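Local structure of aspartate aminotransferase, cytoplasmic (6JPK) at residues V216-A221 against K245-C250; D98-M103 against C266-A271; V131-P136 against I182-A187. The protein catalyses the reversible transfer of an amino group between L-aspartate and 2-oxoglutarate, giving oxaloacetate and L-glutamate, as a pyridoxal 5'-phosphate-dependent homodimer. The protein carries 1 engineered substitution. All blocks are in the same frame, centred on the assembly; numbering follows the deposited sequence.

Contact 1. Residues V216-A221 against K245-C250; sequences VVFDIA and KDFFVC
Phe-218 and Phe-247 bring their rings together on one face of the sheet with the planes 84° apart. Phe-247 CD2 comes up to the edge of the Phe-218 ring, close to that ring's plane, 3.8 Å from Phe-218 CD2. The torsions set this up: Phe-247 holds CG between its backbone N and carbonyl carbon (chi1 64°), whereas Phe-218 has CG beside its own N (chi1 -76°). Farther along the same face, Ile-220 CG2 and Val-249 CG1 touch methyl to methyl at 3.6 Å. Helix 235-241 covers this side, with Leu-237 against both Phe-218 and Val-249. On the reverse face, Val-217 sets both of its methyls against the CB of Phe-248, each 4.1 Å away, while the Phe-248 ring leads away toward Tyr-269. Cys-250 SG lies 4.2 Å from Val-217 CG1, and Ile-119 of helix 107-127 packs on Val-217 and Phe-248. Beneath these side chains Phe-218 uses both its backbone polar atoms: its N donates to Phe-248 O and its O accepts from Cys-250 N at 2.8 Å. Phe-248 N to Val-216 O and Ile-220 N to Cys-250 O extend the ladder in each direction. At the C-terminal end Asp-219 OD1 takes a hydrogen bond from a water at 2.6 Å that also donates to Cys-250 O, and its OD2 is bonded by His-141 and Asn-112. Two neighbouring parallel strands joined through helices make this a beta-alpha-beta unit of the large domain of a fold type I, pyridoxal-phosphate enzyme; the side chain of Asp-219 lies about 5 Å from that of Trp-138, which by similarity binds L-aspartate, consistent with a place beside the active site.

Contact 2. Residues D98-M103 against C266-A271; sequences DRVASM and CMHYVA
Val-100 to Met-103 pair with Val-270 to Met-267 as antiparallel strands, 165° between their directions, with two-way backbone bonds at Ala-101/Tyr-269 and Met-103/Met-267. Between these lies the non-hydrogen-bonded pair Ser-102/His-268, where the side chains bond instead: Ser-102 OG reaches the edge of the imidazole near its plane, 2.8 Å from His-268 ND1. Gln-251 OE1 holds His-268 NE2, and with a partner on both nitrogens the ring's rotation is likely to be fixed. Val-100 CG1 packs obliquely against the same ring, 3.8 Å from His-268 ND1. At the strand end Arg-99 reaches the carbonyl of Ala-271. A bend at chi3 (57°) brings its NE within 2.9 Å of Ala-271 O, which lies almost in the guanidinium plane; NH2 adds a weak bond to the same oxygen. Arg-99 NH2 also holds a water that donates to Val-270 O, and Ala-271 N donates to Arg-99 O. Helix 77-87 packs on the Ser-102/His-268 face and helix 274-289 on the Met-267/Tyr-269 face. Strand 100-106 is one of the two edge strands of the sheet within this chain, and strand 264-270 lies between it and strand 247-252.

Contact 3. Residues V131-P136 against I182-A187; sequences VYISNP and IFLLHA
Tyr-132 and Phe-183 form the tight part of this contact, side by side on one face of two parallel strands. The ring planes are nearly parallel, 10° apart, but slid so far that they barely overlap. Tyr-132 CB sits over the face of the Phe-183 ring, 3.7 Å from the ring centroid, as a CH-pi contact. Phe-183 CZ in turn comes over one face of the tyrosine ring, 3.7 Å from Tyr-132 CG. An alanine in place of Phe-183 would probably leave a gap beneath Tyr-132 CB, set the tyrosine ring freer to turn and take from His-214 the ring it meets. On the other face Val-131 CG2 and Ile-182 CG2 touch at 3.9 Å, each anti to its backbone N. Tyr-132 N donates to Ile-182 O, and Leu-184 N to Tyr-132 O.

Beyond Leu-184 the strands diverge and a water takes over the ladder. It accepts from Ser-134 N at 3.0 Å, donates to Leu-184 O at 2.9 Å and lies 3.2 Å from His-186 NE2, a nitrogen that is also bonded to Thr-137. Ser-134 OG turns back on its own chain, donating to Pro-136 O at 2.7 Å from above the carbonyl plane, and it is bonded to His-190 as well. The chemistry thus changes from apolar to polar along the strands: the aromatic and aliphatic end is built into the core, while at the hydrated serine-histidine end the side chain of His-186 lies about 5 Å from those of Trp-138 and Asn-191, which by similarity bind L-aspartate, consistent with a part in shaping that pocket's surroundings.

All three contacts are buried and belong to one mixed sheet. Contacts 1 and 3 are its parallel centre, each about 12 Å from the chain's centre; they join directly, because strands 182-186 and 215-220 are neighbours bonded between Leu-185 and both Val-217 and Asp-219. Contact 2 lies farther out, about 19 Å from that centre, and is antiparallel. It meets contact 1 through strands 247-252 and 264-270, where Val-249 O bonds His-268 N and Asp-246 bonds Tyr-269 OH. Aromatic and aliphatic packing dominates contacts 1 and 3, whose C-terminal ends turn polar and hydrated near the substrate site; contact 2, remote from it, relies more on polar side chains.

Contact 1. Residues V216-A221 against K245-C250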
loop_
_atom_site.group_PDB
_atom_site.type_symbol
_atom_site.label_atom_id
_atom_site.label_comp_id
_atom_site.label_asym_id
_atom_site.label_seq_id
_atom_site.Cartn_x
_atom_site.Cartn_y
_atom_site.Cartn_z
ATOM N N VAL A 216 -17.290 -16.983 5.807
ATOM C CA VAL A 216 -17.809 -15.944 4.913
ATOM C C VAL A 216 -16.878 -14.734 4.908
ATOM O O VAL A 216 -16.494 -14.223 5.974
ATOM C CB VAL A 216 -19.238 -15.542 5.317
ATOM C CG1 VAL A 216 -19.670 -14.287 4.569
ATOM C CG2 VAL A 216 -20.212 -16.700 5.025
ATOM N N VAL A 217 -16.518 -14.279 3.704
ATOM C CA VAL A 217 -15.801 -13.028 3.464
ATOM C C VAL A 217 -16.664 -12.177 2.533
ATOM O O VAL A 217 -16.923 -12.574 1.391
ATOM C CB VAL A 217 -14.414 -13.261 2.834
ATOM C CG1 VAL A 217 -13.692 -11.928 2.620
ATOM C CG2 VAL A 217 -13.586 -14.230 3.669
ATOM N N PHE A 218 -17.135 -11.036 3.029
ATOM C CA PHE A 218 -17.869 -10.076 2.209
ATOM C C PHE A 218 -16.908 -9.074 1.589
ATOM O O PHE A 218 -16.047 -8.520 2.279
ATOM C CB PHE A 218 -18.905 -9.306 3.026
ATOM C CG PHE A 218 -20.145 -10.085 3.352
ATOM C CD1 PHE A 218 -21.117 -10.288 2.395
ATOM C CD2 PHE A 218 -20.355 -10.567 4.637
ATOM C CE1 PHE A 218 -22.280 -10.993 2.704
ATOM C CE2 PHE A 218 -21.514 -11.273 4.959
ATOM C CZ PHE A 218 -22.476 -11.487 3.989
ATOM N N ASP A 219 -17.071 -8.827 0.301
ATOM C CA ASP A 219 -16.416 -7.714 -0.378
ATOM C C ASP A 219 -17.462 -6.624 -0.584
ATOM O O ASP A 219 -18.491 -6.865 -1.228
ATOM C CB ASP A 219 -15.827 -8.171 -1.712
ATOM C CG ASP A 219 -14.784 -7.196 -2.261
ATOM O OD1 ASP A 219 -14.986 -5.965 -2.164
ATOM O OD2 ASP A 219 -13.755 -7.665 -2.791
ATOM N N ILE A 220 -17.241 -5.441 -0.009
ATOM C CA ILE A 220 -18.194 -4.338 -0.137
ATOM C C ILE A 220 -17.436 -3.128 -0.687
ATOM O O ILE A 220 -16.876 -2.312 0.056
ATOM C CB ILE A 220 -18.934 -4.027 1.173
ATOM C CG1 ILE A 220 -19.956 -2.909 0.962
ATOM C CG2 ILE A 220 -17.990 -3.728 2.343
ATOM C CD1 ILE A 220 -21.113 -2.958 1.958
ATOM N N ALA A 221 -17.422 -3.005 -2.007
ATOM C CA ALA A 221 -16.730 -1.924 -2.691
ATOM C C ALA A 221 -17.651 -0.796 -3.140
ATOM O O ALA A 221 -17.149 0.230 -3.608
ATOM C CB ALA A 221 -15.982 -2.477 -3.909
ATOM N N LYS A 245 -22.068 -15.736 13.635
ATOM C CA LYS A 245 -20.850 -16.388 13.161
ATOM C C LYS A 245 -19.794 -15.320 12.896
ATOM O O LYS A 245 -20.099 -14.285 12.307
ATOM C CB LYS A 245 -21.108 -17.202 11.874
ATOM C CG LYS A 245 -22.201 -18.273 12.017
ATOM C CD LYS A 245 -21.643 -19.646 12.411
ATOM C CE LYS A 245 -21.059 -20.349 11.184
ATOM N NZ LYS A 245 -20.483 -21.726 11.381
ATOM N N ASP A 246 -18.554 -15.540 13.321
ATOM C CA ASP A 246 -17.554 -14.544 12.961
ATOM C C ASP A 246 -17.310 -14.583 11.446
ATOM O O ASP A 246 -17.522 -15.608 10.788
ATOM C CB ASP A 246 -16.249 -14.706 13.767
ATOM C CG ASP A 246 -15.759 -16.156 13.911
ATOM O OD1 ASP A 246 -16.577 -17.082 14.112
ATOM O OD2 ASP A 246 -14.514 -16.354 13.904
ATOM N N PHE A 247 -16.930 -13.434 10.887
ATOM C CA PHE A 247 -16.753 -13.312 9.440
ATOM C C PHE A 247 -15.865 -12.105 9.154
ATOM O O PHE A 247 -15.530 -11.333 10.060
ATOM C CB PHE A 247 -18.106 -13.210 8.710
ATOM C CG PHE A 247 -18.918 -11.960 9.049
ATOM C CD1 PHE A 247 -19.614 -11.861 10.249
ATOM C CD2 PHE A 247 -19.011 -10.907 8.141
ATOM C CE1 PHE A 247 -20.369 -10.721 10.556
ATOM C CE2 PHE A 247 -19.761 -9.758 8.435
ATOM C CZ PHE A 247 -20.446 -9.667 9.646
ATOM N N PHE A 248 -15.506 -11.940 7.871
ATOM C CA PHE A 248 -14.609 -10.882 7.409
ATOM C C PHE A 248 -15.311 -9.952 6.433
ATOM O O PHE A 248 -16.209 -10.366 5.689
ATOM C CB PHE A 248 -13.367 -11.440 6.707
ATOM C CG PHE A 248 -12.479 -12.256 7.600
ATOM C CD1 PHE A 248 -12.806 -13.572 7.907
ATOM C CD2 PHE A 248 -11.305 -11.712 8.120
ATOM C CE1 PHE A 248 -11.982 -14.338 8.724
ATOM C CE2 PHE A 248 -10.468 -12.475 8.930
ATOM C CZ PHE A 248 -10.817 -13.783 9.245
ATOM N N VAL A 249 -14.871 -8.695 6.418
ATOM C CA VAL A 249 -15.384 -7.696 5.482
ATOM C C VAL A 249 -14.210 -6.927 4.892
ATOM O O VAL A 249 -13.351 -6.441 5.636
ATOM C CB VAL A 249 -16.370 -6.718 6.154
ATOM C CG1 VAL A 249 -16.921 -5.737 5.117
ATOM C CG2 VAL A 249 -17.500 -7.460 6.866
ATOM N N CYS A 250 -14.182 -6.796 3.565
ATOM C CA CYS A 250 -13.196 -5.972 2.868
ATOM C C CYS A 250 -13.911 -4.784 2.231
ATOM O O CYS A 250 -14.761 -4.966 1.355
ATOM C CB CYS A 250 -12.446 -6.779 1.810
ATOM S SG CYS A 250 -11.700 -8.285 2.459
HETATM O O HOH W 1 -18.462 -16.827 8.480
HETATM O O HOH W 2 -13.667 -3.932 -1.159
#

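Contact 2. Residues D98-M103 against C266-A271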
loop_
_atom_site.group_PDB
_atom_site.type_symbol
_atom_site.label_atom_id
_atom_site.label_comp_id
_atom_site.label_asym_id
_atom_site.label_seq_id
_atom_site.Cartn_x
_atom_site.Cartn_y
_atom_site.Cartn_z
ATOM N N ASP A 98 -16.515 -3.914 21.334
ATOM C CA ASP A 98 -15.108 -4.104 20.952
ATOM C C ASP A 98 -14.906 -5.439 20.231
ATOM O O ASP A 98 -13.926 -6.151 20.462
ATOM C CB ASP A 98 -14.189 -3.997 22.181
ATOM C CG ASP A 98 -12.717 -3.833 21.817
ATOM O OD1 ASP A 98 -12.413 -3.106 20.847
ATOM O OD2 ASP A 98 -11.861 -4.421 22.520
ATOM N N ARG A 99 -15.838 -5.788 19.347
ATOM C CA ARG A 99 -15.778 -7.056 18.632
ATOM C C ARG A 99 -15.272 -6.943 17.193
ATOM O O ARG A 99 -15.154 -7.972 16.517
ATOM C CB ARG A 99 -17.159 -7.723 18.636
ATOM C CG ARG A 99 -17.513 -8.417 19.957
ATOM C CD ARG A 99 -18.997 -8.801 20.000
ATOM N NE ARG A 99 -19.364 -9.661 18.881
ATOM C CZ ARG A 99 -20.608 -10.049 18.614
ATOM N NH1 ARG A 99 -21.614 -9.647 19.395
ATOM N NH2 ARG A 99 -20.842 -10.836 17.569
ATOM N N VAL A 100 -14.961 -5.747 16.693
ATOM C CA VAL A 100 -14.531 -5.591 15.301
ATOM C C VAL A 100 -13.051 -5.232 15.291
ATOM O O VAL A 100 -12.644 -4.226 15.885
ATOM C CB VAL A 100 -15.367 -4.535 14.552
ATOM C CG1 VAL A 100 -14.941 -4.454 13.081
ATOM C CG2 VAL A 100 -16.844 -4.859 14.637
ATOM N N ALA A 101 -12.240 -6.070 14.644
ATOM C CA ALA A 101 -10.835 -5.762 14.385
ATOM C C ALA A 101 -10.763 -5.090 13.020
ATOM O O ALA A 101 -11.087 -5.710 12.007
ATOM C CB ALA A 101 -9.976 -7.026 14.421
ATOM N N SER A 102 -10.366 -3.820 12.990
ATOM C CA SER A 102 -10.381 -3.017 11.769
ATOM C C SER A 102 -8.962 -2.590 11.432
ATOM O O SER A 102 -8.248 -2.060 12.289
ATOM C CB SER A 102 -11.279 -1.784 11.915
ATOM O OG SER A 102 -12.620 -2.160 12.222
ATOM N N MET A 103 -8.557 -2.820 10.186
ATOM C CA MET A 103 -7.228 -2.464 9.715
ATOM C C MET A 103 -7.382 -1.604 8.470
ATOM O O MET A 103 -7.847 -2.090 7.429
ATOM C CB MET A 103 -6.406 -3.712 9.410
ATOM C CG MET A 103 -6.123 -4.563 10.641
ATOM S SD MET A 103 -4.499 -4.146 11.319
ATOM C CE MET A 103 -3.550 -4.301 9.786
ATOM N N CYS A 266 -10.547 -0.501 4.199
ATOM C CA CYS A 266 -10.440 -1.067 5.534
ATOM C C CYS A 266 -10.815 -2.541 5.493
ATOM O O CYS A 266 -11.781 -2.914 4.822
ATOM C CB CYS A 266 -11.349 -0.312 6.512
ATOM S SG CYS A 266 -10.855 -0.509 8.231
ATOM N N MET A 267 -10.041 -3.379 6.188
ATOM C CA MET A 267 -10.415 -4.773 6.398
ATOM C C MET A 267 -10.974 -4.911 7.805
ATOM O O MET A 267 -10.438 -4.325 8.751
ATOM C CB MET A 267 -9.222 -5.726 6.214
ATOM C CG MET A 267 -9.612 -7.212 6.076
ATOM S SD MET A 267 -8.805 -8.338 7.263
ATOM C CE MET A 267 -9.700 -8.001 8.761
ATOM N N HIS A 268 -12.053 -5.683 7.944
ATOM C CA HIS A 268 -12.679 -5.896 9.247
ATOM C C HIS A 268 -12.848 -7.385 9.498
ATOM O O HIS A 268 -13.275 -8.125 8.606
ATOM C CB HIS A 268 -14.064 -5.234 9.357
ATOM C CG HIS A 268 -14.089 -3.794 8.944
ATOM N ND1 HIS A 268 -13.883 -2.763 9.834
ATOM C CD2 HIS A 268 -14.310 -3.216 7.738
ATOM C CE1 HIS A 268 -13.960 -1.609 9.192
ATOM N NE2 HIS A 268 -14.224 -1.857 7.920
ATOM N N TYR A 269 -12.509 -7.811 10.711
ATOM C CA TYR A 269 -12.891 -9.116 11.239
ATOM C C TYR A 269 -13.906 -8.879 12.341
ATOM O O TYR A 269 -13.627 -8.145 13.301
ATOM C CB TYR A 269 -11.683 -9.889 11.764
ATOM C CG TYR A 269 -12.031 -11.136 12.564
ATOM C CD1 TYR A 269 -12.569 -12.261 11.946
ATOM C CD2 TYR A 269 -11.811 -11.184 13.935
ATOM C CE1 TYR A 269 -12.881 -13.403 12.680
ATOM C CE2 TYR A 269 -12.123 -12.312 14.681
ATOM C CZ TYR A 269 -12.657 -13.424 14.050
ATOM O OH TYR A 269 -12.957 -14.555 14.786
ATOM N N VAL A 270 -15.085 -9.469 12.188
ATOM C CA VAL A 270 -16.188 -9.292 13.125
ATOM C C VAL A 270 -16.158 -10.492 14.060
ATOM O O VAL A 270 -16.685 -11.560 13.735
ATOM C CB VAL A 270 -17.537 -9.170 12.408
ATOM C CG1 VAL A 270 -18.657 -8.925 13.431
ATOM C CG2 VAL A 270 -17.492 -8.054 11.358
ATOM N N ALA A 271 -15.541 -10.311 15.230
ATOM C CA ALA A 271 -15.331 -11.402 16.166
ATOM C C ALA A 271 -16.594 -11.695 16.970
ATOM O O ALA A 271 -17.510 -10.870 17.072
ATOM C CB ALA A 271 -14.180 -11.072 17.118
HETATM O O HOH W 3 -19.475 -12.200 15.134
#

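Contact 3. Residues V131-P136 against I182-A187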
loop_
_atom_site.group_PDB
_atom_site.type_symbol
_atom_site.label_atom_id
_atom_site.label_comp_id
_atom_site.label_asym_id
_atom_site.label_seq_id
_atom_site.Cartn_x
_atom_site.Cartn_y
_atom_site.Cartn_z
ATOM N N VAL A 131 -11.154 -21.581 -1.406
ATOM C CA VAL A 131 -11.971 -20.374 -1.467
ATOM C C VAL A 131 -12.832 -20.432 -2.724
ATOM O O VAL A 131 -12.366 -20.841 -3.796
ATOM C CB VAL A 131 -11.133 -19.075 -1.415
ATOM C CG1 VAL A 131 -10.133 -18.992 -2.571
ATOM C CG2 VAL A 131 -12.060 -17.836 -1.415
ATOM N N TYR A 132 -14.101 -20.050 -2.577
ATOM C CA TYR A 132 -15.075 -20.045 -3.657
ATOM C C TYR A 132 -15.410 -18.605 -4.025
ATOM O O TYR A 132 -15.796 -17.813 -3.161
ATOM C CB TYR A 132 -16.352 -20.792 -3.265
ATOM C CG TYR A 132 -16.224 -22.298 -3.303
ATOM C CD1 TYR A 132 -15.450 -22.970 -2.358
ATOM C CD2 TYR A 132 -16.887 -23.051 -4.274
ATOM C CE1 TYR A 132 -15.331 -24.347 -2.382
ATOM C CE2 TYR A 132 -16.775 -24.434 -4.307
ATOM C CZ TYR A 132 -15.990 -25.072 -3.358
ATOM O OH TYR A 132 -15.869 -26.439 -3.368
ATOM N N ILE A 133 -15.268 -18.282 -5.308
ATOM C CA ILE A 133 -15.553 -16.964 -5.850
ATOM C C ILE A 133 -16.605 -17.108 -6.945
ATOM O O ILE A 133 -16.771 -18.173 -7.535
ATOM C CB ILE A 133 -14.280 -16.301 -6.404
ATOM C CG1 ILE A 133 -13.856 -17.013 -7.697
ATOM C CG2 ILE A 133 -13.161 -16.364 -5.370
ATOM C CD1 ILE A 133 -12.540 -16.519 -8.250
ATOM N N SER A 134 -17.326 -16.017 -7.217
ATOM C CA SER A 134 -18.411 -16.110 -8.182
ATOM C C SER A 134 -17.852 -16.282 -9.597
ATOM O O SER A 134 -16.748 -15.830 -9.919
ATOM C CB SER A 134 -19.318 -14.874 -8.114
ATOM O OG SER A 134 -18.649 -13.692 -8.538
ATOM N N ASN A 135 -18.627 -16.957 -10.439
ATOM C CA ASN A 135 -18.298 -17.089 -11.855
ATOM C C ASN A 135 -19.327 -16.321 -12.675
ATOM O O ASN A 135 -20.455 -16.807 -12.859
ATOM C CB ASN A 135 -18.274 -18.566 -12.261
ATOM C CG ASN A 135 -17.744 -18.769 -13.669
ATOM O OD1 ASN A 135 -17.272 -17.826 -14.309
ATOM N ND2 ASN A 135 -17.811 -20.001 -14.151
ATOM N N PRO A 136 -19.007 -15.112 -13.188
ATOM C CA PRO A 136 -17.715 -14.413 -13.143
ATOM C C PRO A 136 -17.507 -13.535 -11.913
ATOM O O PRO A 136 -18.451 -13.292 -11.151
ATOM C CB PRO A 136 -17.772 -13.523 -14.394
ATOM C CG PRO A 136 -19.234 -13.125 -14.445
ATOM C CD PRO A 136 -19.988 -14.373 -14.008
ATOM N N ILE A 182 -14.310 -21.520 2.174
ATOM C CA ILE A 182 -14.345 -20.065 2.253
ATOM C C ILE A 182 -15.157 -19.549 1.079
ATOM O O ILE A 182 -14.905 -19.940 -0.070
ATOM C CB ILE A 182 -12.926 -19.482 2.222
ATOM C CG1 ILE A 182 -12.063 -20.128 3.304
ATOM C CG2 ILE A 182 -12.972 -17.961 2.325
ATOM C CD1 ILE A 182 -10.603 -20.252 2.896
ATOM N N PHE A 183 -16.128 -18.676 1.350
ATOM C CA PHE A 183 -16.971 -18.120 0.297
ATOM C C PHE A 183 -16.797 -16.611 0.267
ATOM O O PHE A 183 -17.003 -15.932 1.285
ATOM C CB PHE A 183 -18.443 -18.508 0.475
ATOM C CG PHE A 183 -18.798 -19.799 -0.207
ATOM C CD1 PHE A 183 -18.471 -21.018 0.374
ATOM C CD2 PHE A 183 -19.426 -19.799 -1.440
ATOM C CE1 PHE A 183 -18.758 -22.211 -0.257
ATOM C CE2 PHE A 183 -19.730 -20.995 -2.084
ATOM C CZ PHE A 183 -19.395 -22.206 -1.488
ATOM N N LEU A 184 -16.409 -16.101 -0.903
ATOM C CA LEU A 184 -16.183 -14.678 -1.134
ATOM C C LEU A 184 -17.452 -14.120 -1.768
ATOM O O LEU A 184 -17.766 -14.435 -2.922
ATOM C CB LEU A 184 -14.971 -14.471 -2.041
ATOM C CG LEU A 184 -14.013 -13.311 -1.781
ATOM C CD1 LEU A 184 -13.138 -13.071 -3.015
ATOM C CD2 LEU A 184 -14.735 -12.034 -1.358
ATOM N N LEU A 185 -18.185 -13.310 -1.014
ATOM C CA LEU A 185 -19.495 -12.809 -1.413
ATOM C C LEU A 185 -19.424 -11.321 -1.715
ATOM O O LEU A 185 -18.747 -10.567 -1.008
ATOM C CB LEU A 185 -20.519 -13.051 -0.301
ATOM C CG LEU A 185 -20.635 -14.506 0.175
ATOM C CD1 LEU A 185 -21.598 -14.620 1.348
ATOM C CD2 LEU A 185 -21.065 -15.430 -0.980
ATOM N N HIS A 186 -20.133 -10.899 -2.763
ATOM C CA HIS A 186 -20.271 -9.485 -3.101
ATOM C C HIS A 186 -21.464 -8.932 -2.327
ATOM O O HIS A 186 -22.585 -9.425 -2.489
ATOM C CB HIS A 186 -20.491 -9.294 -4.604
ATOM C CG HIS A 186 -19.391 -9.831 -5.473
ATOM N ND1 HIS A 186 -18.724 -9.047 -6.393
ATOM C CD2 HIS A 186 -18.864 -11.076 -5.587
ATOM C CE1 HIS A 186 -17.819 -9.784 -7.021
ATOM N NE2 HIS A 186 -17.881 -11.017 -6.546
ATOM N N ALA A 187 -21.235 -7.904 -1.504
ATOM C CA ALA A 187 -22.305 -7.394 -0.643
ATOM C C ALA A 187 -23.421 -6.738 -1.449
ATOM O O ALA A 187 -24.595 -6.864 -1.092
ATOM C CB ALA A 187 -21.748 -6.401 0.367
HETATM O O HOH W 4 -16.568 -13.707 -5.502
#